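Local coordinates for periplasmic binding protein/LacI transcriptional regulator (Brachyspira murdochii, PDB 4KQC) that probably binds a carbohydrate as the solute-binding component of an ABC transporter, at residues Q189-G203 and N213-K225. Residues are numbered along the deposited sequence; the frame is centred on the assembly and turned at random.
With NO3 (nitrate ion), chain D.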
ATOM      1  N   GLN A 189      -0.001  -3.345  13.779  1.00 13.12           N
ATOM      2  CA  GLN A 189      -0.791  -2.336  13.057  1.00 13.46           C
ATOM      3  C   GLN A 189      -2.094  -2.002  13.790  1.00 15.84           C
ATOM      4  O   GLN A 189      -2.995  -1.459  13.191  1.00 17.53           O
ATOM      5  CB  GLN A 189      -1.064  -2.829  11.640  1.00 14.15           C
ATOM      6  CG  GLN A 189       0.229  -2.925  10.766  1.00 14.23           C
ATOM      7  CD  GLN A 189      -0.104  -3.169   9.327  1.00 17.45           C
ATOM      8  OE1 GLN A 189      -0.785  -2.337   8.693  1.00 17.02           O
ATOM      9  NE2 GLN A 189       0.289  -4.333   8.807  1.00 19.33           N
ATOM     10  N   ASN A 190      -2.176  -2.374  15.070  1.00 15.05           N
ATOM     11  CA  ASN A 190      -3.351  -2.026  15.872  1.00 17.35           C
ATOM     12  C   ASN A 190      -3.268  -0.585  16.344  1.00 18.74           C
ATOM     13  O   ASN A 190      -2.219   0.050  16.403  1.00 15.03           O
ATOM     14  CB  ASN A 190      -3.527  -3.001  17.026  1.00 18.73           C
ATOM     15  CG  ASN A 190      -3.676  -4.430  16.528  1.00 21.79           C
ATOM     16  OD1 ASN A 190      -4.375  -4.659  15.566  1.00 25.95           O
ATOM     17  ND2 ASN A 190      -3.036  -5.379  17.174  1.00 24.10           N
ATOM     18  N   GLU A 191      -4.441  -0.083  16.713  1.00 21.83           N
ATOM     19  CA  GLU A 191      -4.648   1.345  17.058  1.00 23.46           C
ATOM     20  C   GLU A 191      -3.756   1.919  18.122  1.00 19.32           C
ATOM     21  O   GLU A 191      -3.134   2.988  17.907  1.00 19.86           O
ATOM     22  CB  GLU A 191      -6.121   1.484  17.502  1.00 27.41           C
ATOM     23  CG  GLU A 191      -6.549   2.815  18.080  1.00 28.63           C
ATOM     24  CD  GLU A 191      -7.998   2.779  18.525  1.00 32.02           C
ATOM     25  OE1 GLU A 191      -8.328   2.305  19.650  1.00 29.48           O
ATOM     26  OE2 GLU A 191      -8.804   3.219  17.703  1.00 33.43           O
ATOM     27  N   ALA A 192      -3.665   1.259  19.270  1.00 19.59           N
ATOM     28  CA  ALA A 192      -2.865   1.811  20.331  1.00 19.16           C
ATOM     29  C   ALA A 192      -1.412   1.801  19.946  1.00 17.72           C
ATOM     30  O   ALA A 192      -0.704   2.704  20.304  1.00 17.52           O
ATOM     31  CB  ALA A 192      -3.029   1.056  21.637  1.00 20.14           C
ATOM     32  N   ASP A 193      -0.953   0.754  19.257  1.00 16.81           N
ATOM     33  CA  ASP A 193       0.458   0.662  18.986  1.00 16.13           C
ATOM     34  C   ASP A 193       0.902   1.800  18.052  1.00 14.11           C
ATOM     35  O   ASP A 193       1.927   2.390  18.257  1.00 13.80           O
ATOM     36  CB  ASP A 193       0.791  -0.738  18.446  1.00 17.62           C
ATOM     37  CG  ASP A 193       0.707  -1.846  19.564  1.00 19.91           C
ATOM     38  OD1 ASP A 193       1.010  -1.520  20.753  1.00 21.76           O
ATOM     39  OD2 ASP A 193       0.438  -3.064  19.266  1.00 21.78           O
ATOM     40  N   ILE A 194       0.053   2.132  17.089  1.00 14.06           N
ATOM     41  CA  ILE A 194       0.367   3.187  16.142  1.00 13.27           C
ATOM     42  C   ILE A 194       0.213   4.542  16.845  1.00 13.47           C
ATOM     43  O   ILE A 194       1.095   5.377  16.768  1.00 12.83           O
ATOM     44  CB  ILE A 194      -0.526   3.123  14.924  1.00 13.42           C
ATOM     45  CG1 ILE A 194      -0.363   1.802  14.165  1.00 14.55           C
ATOM     46  CG2 ILE A 194      -0.158   4.284  14.029  1.00 13.06           C
ATOM     47  CD1 ILE A 194      -1.496   1.562  13.204  1.00 15.08           C
ATOM     48  N   ALA A 195      -0.888   4.733  17.585  1.00 13.46           N
ATOM     49  CA  ALA A 195      -1.083   5.989  18.296  1.00 13.20           C
ATOM     50  C   ALA A 195       0.034   6.276  19.287  1.00 13.09           C
ATOM     51  O   ALA A 195       0.470   7.397  19.489  1.00 13.60           O
ATOM     52  CB  ALA A 195      -2.446   6.018  18.963  1.00 13.73           C
ATOM     53  N   ASN A 196       0.533   5.244  19.963  1.00 12.95           N
ATOM     54  CA  ASN A 196       1.578   5.464  20.925  1.00 13.74           C
ATOM     55  C   ASN A 196       2.877   5.911  20.250  1.00 14.61           C
ATOM     56  O   ASN A 196       3.641   6.619  20.832  1.00 15.81           O
ATOM     57  CB  ASN A 196       1.753   4.175  21.711  1.00 15.00           C
ATOM     58  CG  ASN A 196       0.711   4.019  22.810  1.00 16.49           C
ATOM     59  OD1 ASN A 196       0.356   4.968  23.470  1.00 20.33           O
ATOM     60  ND2 ASN A 196       0.335   2.820  23.069  1.00 17.24           N
ATOM     61  N   GLU A 197       3.134   5.422  19.047  1.00 14.34           N
ATOM     62  CA  GLU A 197       4.309   5.889  18.298  1.00 15.30           C
ATOM     63  C   GLU A 197       4.104   7.319  17.827  1.00 14.61           C
ATOM     64  O   GLU A 197       5.020   8.103  17.913  1.00 17.48           O
ATOM     65  CB  GLU A 197       4.560   5.027  17.065  1.00 17.20           C
ATOM     66  CG  GLU A 197       4.928   3.632  17.390  1.00 19.97           C
ATOM     67  CD  GLU A 197       6.343   3.456  17.886  1.00 23.97           C
ATOM     68  OE1 GLU A 197       7.067   4.432  18.154  1.00 24.00           O
ATOM     69  OE2 GLU A 197       6.737   2.271  18.032  1.00 29.79           O
ATOM     70  N   VAL A 198       2.902   7.661  17.424  1.00 14.50           N
ATOM     71  CA  VAL A 198       2.614   9.048  16.945  1.00 14.24           C
ATOM     72  C   VAL A 198       2.684  10.054  18.117  1.00 15.43           C
ATOM     73  O   VAL A 198       3.177  11.197  17.975  1.00 14.42           O
ATOM     74  CB  VAL A 198       1.303   9.113  16.206  1.00 14.33           C
ATOM     75  CG1 VAL A 198       0.935  10.540  15.908  1.00 13.82           C
ATOM     76  CG2 VAL A 198       1.350   8.249  14.939  1.00 14.34           C
ATOM     77  N   ASN A 199       2.322   9.611  19.316  1.00 17.71           N
ATOM     78  CA  ASN A 199       2.559  10.448  20.539  1.00 19.96           C
ATOM     79  C   ASN A 199       3.944  11.065  20.653  1.00 20.31           C
ATOM     80  O   ASN A 199       4.051  12.213  21.060  1.00 19.23           O
ATOM     81  CB  ASN A 199       2.330   9.598  21.802  1.00 23.01           C
ATOM     82  CG  ASN A 199       2.150  10.454  23.068  1.00 25.77           C
ATOM     83  OD1 ASN A 199       1.421  11.439  23.032  1.00 27.39           O
ATOM     84  ND2 ASN A 199       2.722  10.017  24.187  1.00 26.88           N
ATOM     85  N   ALA A 200       5.031  10.328  20.336  1.00 19.83           N
ATOM     86  CA  ALA A 200       6.398  10.873  20.445  1.00 22.30           C
ATOM     87  C   ALA A 200       6.688  11.898  19.416  1.00 20.57           C
ATOM     88  O   ALA A 200       7.704  12.605  19.466  1.00 22.01           O
ATOM     89  CB  ALA A 200       7.464   9.760  20.325  1.00 25.72           C
ATOM     90  N   LEU A 201       5.815  12.004  18.412  1.00 16.72           N
ATOM     91  CA  LEU A 201       6.052  12.966  17.351  1.00 16.63           C
ATOM     92  C   LEU A 201       5.370  14.313  17.634  1.00 16.97           C
ATOM     93  O   LEU A 201       5.550  15.269  16.873  1.00 18.96           O
ATOM     94  CB  LEU A 201       5.587  12.377  16.022  1.00 15.31           C
ATOM     95  CG  LEU A 201       6.082  11.010  15.620  1.00 15.42           C
ATOM     96  CD1 LEU A 201       5.502  10.600  14.289  1.00 15.91           C
ATOM     97  CD2 LEU A 201       7.587  10.945  15.547  1.00 15.43           C
ATOM     98  N   ARG A 202       4.614  14.393  18.734  1.00 16.48           N
ATOM     99  CA  ARG A 202       3.952  15.647  19.124  1.00 16.32           C
ATOM    100  C   ARG A 202       4.957  16.653  19.694  1.00 15.96           C
ATOM    101  O   ARG A 202       6.064  16.310  20.117  1.00 16.39           O
ATOM    102  CB  ARG A 202       2.900  15.361  20.219  1.00 18.22           C
ATOM    103  CG  ARG A 202       1.712  14.567  19.754  1.00 21.39           C
ATOM    104  CD  ARG A 202       0.604  14.686  20.800  1.00 22.30           C
ATOM    105  NE  ARG A 202       1.006  14.116  22.088  1.00 24.56           N
ATOM    106  CZ  ARG A 202       1.007  14.758  23.243  1.00 25.67           C
ATOM    107  NH1 ARG A 202       0.585  16.005  23.331  1.00 28.56           N
ATOM    108  NH2 ARG A 202       1.360  14.108  24.340  1.00 27.96           N
ATOM    109  N   GLY A 203       4.558  17.900  19.747  1.00 15.86           N
ATOM    110  CA  GLY A 203       5.317  18.862  20.505  1.00 16.00           C
ATOM    111  C   GLY A 203       6.512  19.403  19.811  1.00 16.61           C
ATOM    112  O   GLY A 203       7.612  19.454  20.375  1.00 16.08           O
ATOM    113  N   ASN A 213       0.561   3.384   5.134  1.00 10.07           N
ATOM    114  CA  ASN A 213      -0.657   2.697   4.775  1.00 10.22           C
ATOM    115  C   ASN A 213      -1.848   3.285   5.507  1.00 10.69           C
ATOM    116  O   ASN A 213      -1.709   4.216   6.292  1.00  9.59           O
ATOM    117  CB  ASN A 213      -0.571   1.155   4.865  1.00 10.73           C
ATOM    118  CG  ASN A 213      -0.693   0.640   6.251  1.00 11.23           C
ATOM    119  OD1 ASN A 213      -0.635   1.391   7.184  1.00 11.18           O
ATOM    120  ND2 ASN A 213      -0.792  -0.687   6.394  1.00 12.95           N
ATOM    121  N   GLU A 214      -3.029   2.766   5.196  1.00 11.39           N
ATOM    122  CA  GLU A 214      -4.239   3.240   5.839  1.00 12.67           C
ATOM    123  C   GLU A 214      -4.264   3.064   7.375  1.00 11.99           C
ATOM    124  O   GLU A 214      -4.734   3.918   8.119  1.00 12.91           O
ATOM    125  CB  GLU A 214      -5.428   2.488   5.196  1.00 13.97           C
ATOM    126  CG  GLU A 214      -6.736   2.937   5.714  1.00 16.60           C
ATOM    127  CD  GLU A 214      -7.899   2.072   5.111  1.00 19.17           C
ATOM    128  OE1 GLU A 214      -7.688   1.205   4.227  1.00 22.20           O
ATOM    129  OE2 GLU A 214      -9.012   2.287   5.593  1.00 22.98           O
ATOM    130  N   ALA A 215      -3.712   1.957   7.873  1.00 11.62           N
ATOM    131  CA  ALA A 215      -3.673   1.710   9.295  1.00 10.70           C
ATOM    132  C   ALA A 215      -2.812   2.767   9.953  1.00 10.50           C
ATOM    133  O   ALA A 215      -3.150   3.256  10.999  1.00  9.69           O
ATOM    134  CB  ALA A 215      -3.095   0.341   9.569  1.00 10.46           C
HETATM  135  N   MSE A 216      -1.675   3.112   9.347  1.00 10.10           N
HETATM  136  CA  MSE A 216      -0.876   4.211   9.873  1.00 10.69           C
HETATM  137  C   MSE A 216      -1.652   5.493   9.953  1.00 10.33           C
HETATM  138  O   MSE A 216      -1.534   6.228  10.950  1.00  9.59           O
HETATM  139  CB  MSE A 216       0.410   4.430   9.079  1.00 11.84           C
HETATM  140  CG  MSE A 216       1.400   3.301   8.874  1.00 11.94           C
HETATM  141 SE   MSE A 216       2.030   2.491  10.547  0.65 14.78          SE
HETATM  142  CE  MSE A 216       0.849   0.911  10.606  1.00 14.97           C
ATOM    143  N   ALA A 217      -2.394   5.815   8.893  1.00 10.85           N
ATOM    144  CA  ALA A 217      -3.208   7.043   8.881  1.00 11.13           C
ATOM    145  C   ALA A 217      -4.267   7.019   9.981  1.00 12.29           C
ATOM    146  O   ALA A 217      -4.428   8.005  10.701  1.00 11.75           O
ATOM    147  CB  ALA A 217      -3.838   7.229   7.541  1.00 11.64           C
ATOM    148  N   ARG A 218      -4.940   5.890  10.165  1.00 12.70           N
ATOM    149  CA  ARG A 218      -5.921   5.808  11.285  1.00 14.77           C
ATOM    150  C   ARG A 218      -5.283   6.060  12.635  1.00 13.63           C
ATOM    151  O   ARG A 218      -5.834   6.776  13.431  1.00 14.27           O
ATOM    152  CB  ARG A 218      -6.652   4.458  11.320  1.00 18.08           C
ATOM    153  CG  ARG A 218      -7.755   4.242  10.321  1.00 22.10           C
ATOM    154  CD  ARG A 218      -8.721   3.141  10.853  1.00 26.10           C
ATOM    155  NE  ARG A 218      -8.032   1.895  11.205  1.00 29.29           N
ATOM    156  CZ  ARG A 218      -7.509   1.019  10.333  1.00 30.60           C
ATOM    157  NH1 ARG A 218      -7.599   1.187   9.008  1.00 29.07           N
ATOM    158  NH2 ARG A 218      -6.912  -0.075  10.788  1.00 29.69           N
ATOM    159  N   GLY A 219      -4.146   5.431  12.933  1.00 13.37           N
ATOM    160  CA  GLY A 219      -3.439   5.639  14.166  1.00 11.71           C
ATOM    161  C   GLY A 219      -3.013   7.053  14.343  1.00 11.58           C
ATOM    162  O   GLY A 219      -3.100   7.640  15.421  1.00 11.35           O
ATOM    163  N   PHE A 220      -2.536   7.670  13.246  1.00 11.12           N
ATOM    164  CA  PHE A 220      -2.174   9.076  13.321  1.00 11.48           C
ATOM    165  C   PHE A 220      -3.374   9.970  13.702  1.00 11.02           C
ATOM    166  O   PHE A 220      -3.201  10.928  14.505  1.00 10.42           O
ATOM    167  CB  PHE A 220      -1.571   9.492  11.976  1.00 11.70           C
ATOM    168  CG  PHE A 220      -1.472  10.967  11.772  1.00 12.57           C
ATOM    169  CD1 PHE A 220      -0.424  11.704  12.317  1.00 13.27           C
ATOM    170  CD2 PHE A 220      -2.464  11.635  11.066  1.00 13.46           C
ATOM    171  CE1 PHE A 220      -0.354  13.077  12.109  1.00 12.76           C
ATOM    172  CE2 PHE A 220      -2.389  13.024  10.895  1.00 13.72           C
ATOM    173  CZ  PHE A 220      -1.333  13.706  11.424  1.00 12.89           C
ATOM    174  N   LEU A 221      -4.552   9.609  13.183  1.00 10.08           N
ATOM    175  CA  LEU A 221      -5.761  10.372  13.398  1.00 10.81           C
ATOM    176  C   LEU A 221      -6.396  10.178  14.765  1.00 11.38           C
ATOM    177  O   LEU A 221      -7.316  10.903  15.115  1.00 12.14           O
ATOM    178  CB  LEU A 221      -6.742  10.094  12.253  1.00 11.24           C
ATOM    179  CG  LEU A 221      -6.332  10.631  10.876  1.00 12.24           C
ATOM    180  CD1 LEU A 221      -7.121  10.012   9.710  1.00 12.89           C
ATOM    181  CD2 LEU A 221      -6.377  12.130  10.811  1.00 13.20           C
ATOM    182  N   VAL A 222      -5.909   9.206  15.533  1.00 10.97           N
ATOM    183  CA  VAL A 222      -6.217   9.115  16.976  1.00 11.71           C
ATOM    184  C   VAL A 222      -5.633  10.304  17.698  1.00 11.54           C
ATOM    185  O   VAL A 222      -6.251  10.810  18.664  1.00 11.29           O
ATOM    186  CB  VAL A 222      -5.646   7.830  17.546  1.00 12.01           C
ATOM    187  CG1 VAL A 222      -5.661   7.876  19.085  1.00 12.75           C
ATOM    188  CG2 VAL A 222      -6.331   6.616  16.939  1.00 11.59           C
ATOM    189  N   VAL A 223      -4.463  10.776  17.235  1.00 11.21           N
ATOM    190  CA  VAL A 223      -3.680  11.787  17.970  1.00 12.44           C
ATOM    191  C   VAL A 223      -3.865  13.209  17.410  1.00 13.09           C
ATOM    192  O   VAL A 223      -3.941  14.204  18.182  1.00 13.28           O
ATOM    193  CB  VAL A 223      -2.179  11.425  17.895  1.00 13.51           C
ATOM    194  CG1 VAL A 223      -1.302  12.404  18.626  1.00 14.30           C
ATOM    195  CG2 VAL A 223      -1.976  10.065  18.523  1.00 13.84           C
ATOM    196  N   TYR A 224      -3.891  13.286  16.096  1.00 12.58           N
ATOM    197  CA  TYR A 224      -4.055  14.596  15.388  1.00 12.30           C
ATOM    198  C   TYR A 224      -5.438  14.679  14.753  1.00 13.55           C
ATOM    199  O   TYR A 224      -5.823  13.796  13.963  1.00 14.01           O
ATOM    200  CB  TYR A 224      -2.983  14.766  14.341  1.00 12.53           C
ATOM    201  CG  TYR A 224      -1.671  15.168  14.948  1.00 12.10           C
ATOM    202  CD1 TYR A 224      -1.422  16.500  15.312  1.00 11.69           C
ATOM    203  CD2 TYR A 224      -0.659  14.239  15.183  1.00 12.46           C
ATOM    204  CE1 TYR A 224      -0.232  16.853  15.860  1.00 13.13           C
ATOM    205  CE2 TYR A 224       0.516  14.613  15.738  1.00 13.23           C
ATOM    206  CZ  TYR A 224       0.735  15.923  16.072  1.00 13.23           C
ATOM    207  OH  TYR A 224       1.908  16.268  16.652  1.00 15.57           O
ATOM    208  N   LYS A 225      -6.194  15.697  15.102  1.00 14.69           N
ATOM    209  CA  LYS A 225      -7.594  15.708  14.817  1.00 16.62           C
ATOM    210  C   LYS A 225      -8.075  17.002  14.225  1.00 15.80           C
ATOM    211  O   LYS A 225      -9.243  17.104  13.887  1.00 17.00           O
ATOM    212  CB  LYS A 225      -8.389  15.403  16.118  1.00 19.20           C
ATOM    213  CG  LYS A 225      -8.102  13.988  16.654  1.00 23.93           C
ATOM    214  CD  LYS A 225      -9.119  13.522  17.673  1.00 26.64           C
ATOM    215  CE  LYS A 225      -8.674  13.734  19.094  1.00 29.07           C
ATOM    216  NZ  LYS A 225      -9.588  12.967  20.015  1.00 31.82           N
TER
HETATM  217  N   NO3 D 503      -3.728  -2.283  20.236  0.80 29.45           N
HETATM  218  O1  NO3 D 503      -4.698  -1.652  19.856  0.80 28.03           O
HETATM  219  O2  NO3 D 503      -3.929  -3.446  20.970  0.80 30.31           O
HETATM  220  O3  NO3 D 503      -2.434  -1.852  19.930  0.80 25.66           O
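Ile194 drops onto Gly219 where helices 191-199 and 214-223 cross at -61°, their axes 7.7 Å apart at closest approach. Its CG2 rests 3.6 Å from Gly219 CA, in space that a side chain on Gly219 would need, and this lets the backbones draw together. The other branch carries CD1 to the methyl CE of Met216, a selenomethionine, 3.6 Å away, the two chains meeting at about a right angle; bends at chi2 and chi3 bring CE back across the contact although CB of Met216 points away.

Farther along, Val198 and Val223 lie alongside with their side chains pointing opposite ways. Val198 CG1, anti to its own nitrogen (chi1 172°), meets Val223 CB at 3.8 Å and also reaches the edge of the Tyr224 ring. Arg202 CD lies on Val223 CG1, while its guanidinium grips Asn199 OD1 side-on; the Tyr224 hydroxyl is hydrogen-bonded to Asp238.

At the opposite end, Asn213 ND2 donates to Gln189 OE1 (2.8 Å), the amide planes 37° apart. Asn213 OD1 meanwhile caps its helix by accepting from Met216 N at 3.0 Å. A leucine here would probably leave both Gln189 OE1 and Met216 N without these partners.

These neighbouring helices of the alpha/beta lobe, joined through strand 208-211, are thus held mainly by apolar packing, with one hydrogen bond between side-chain amides across the interface.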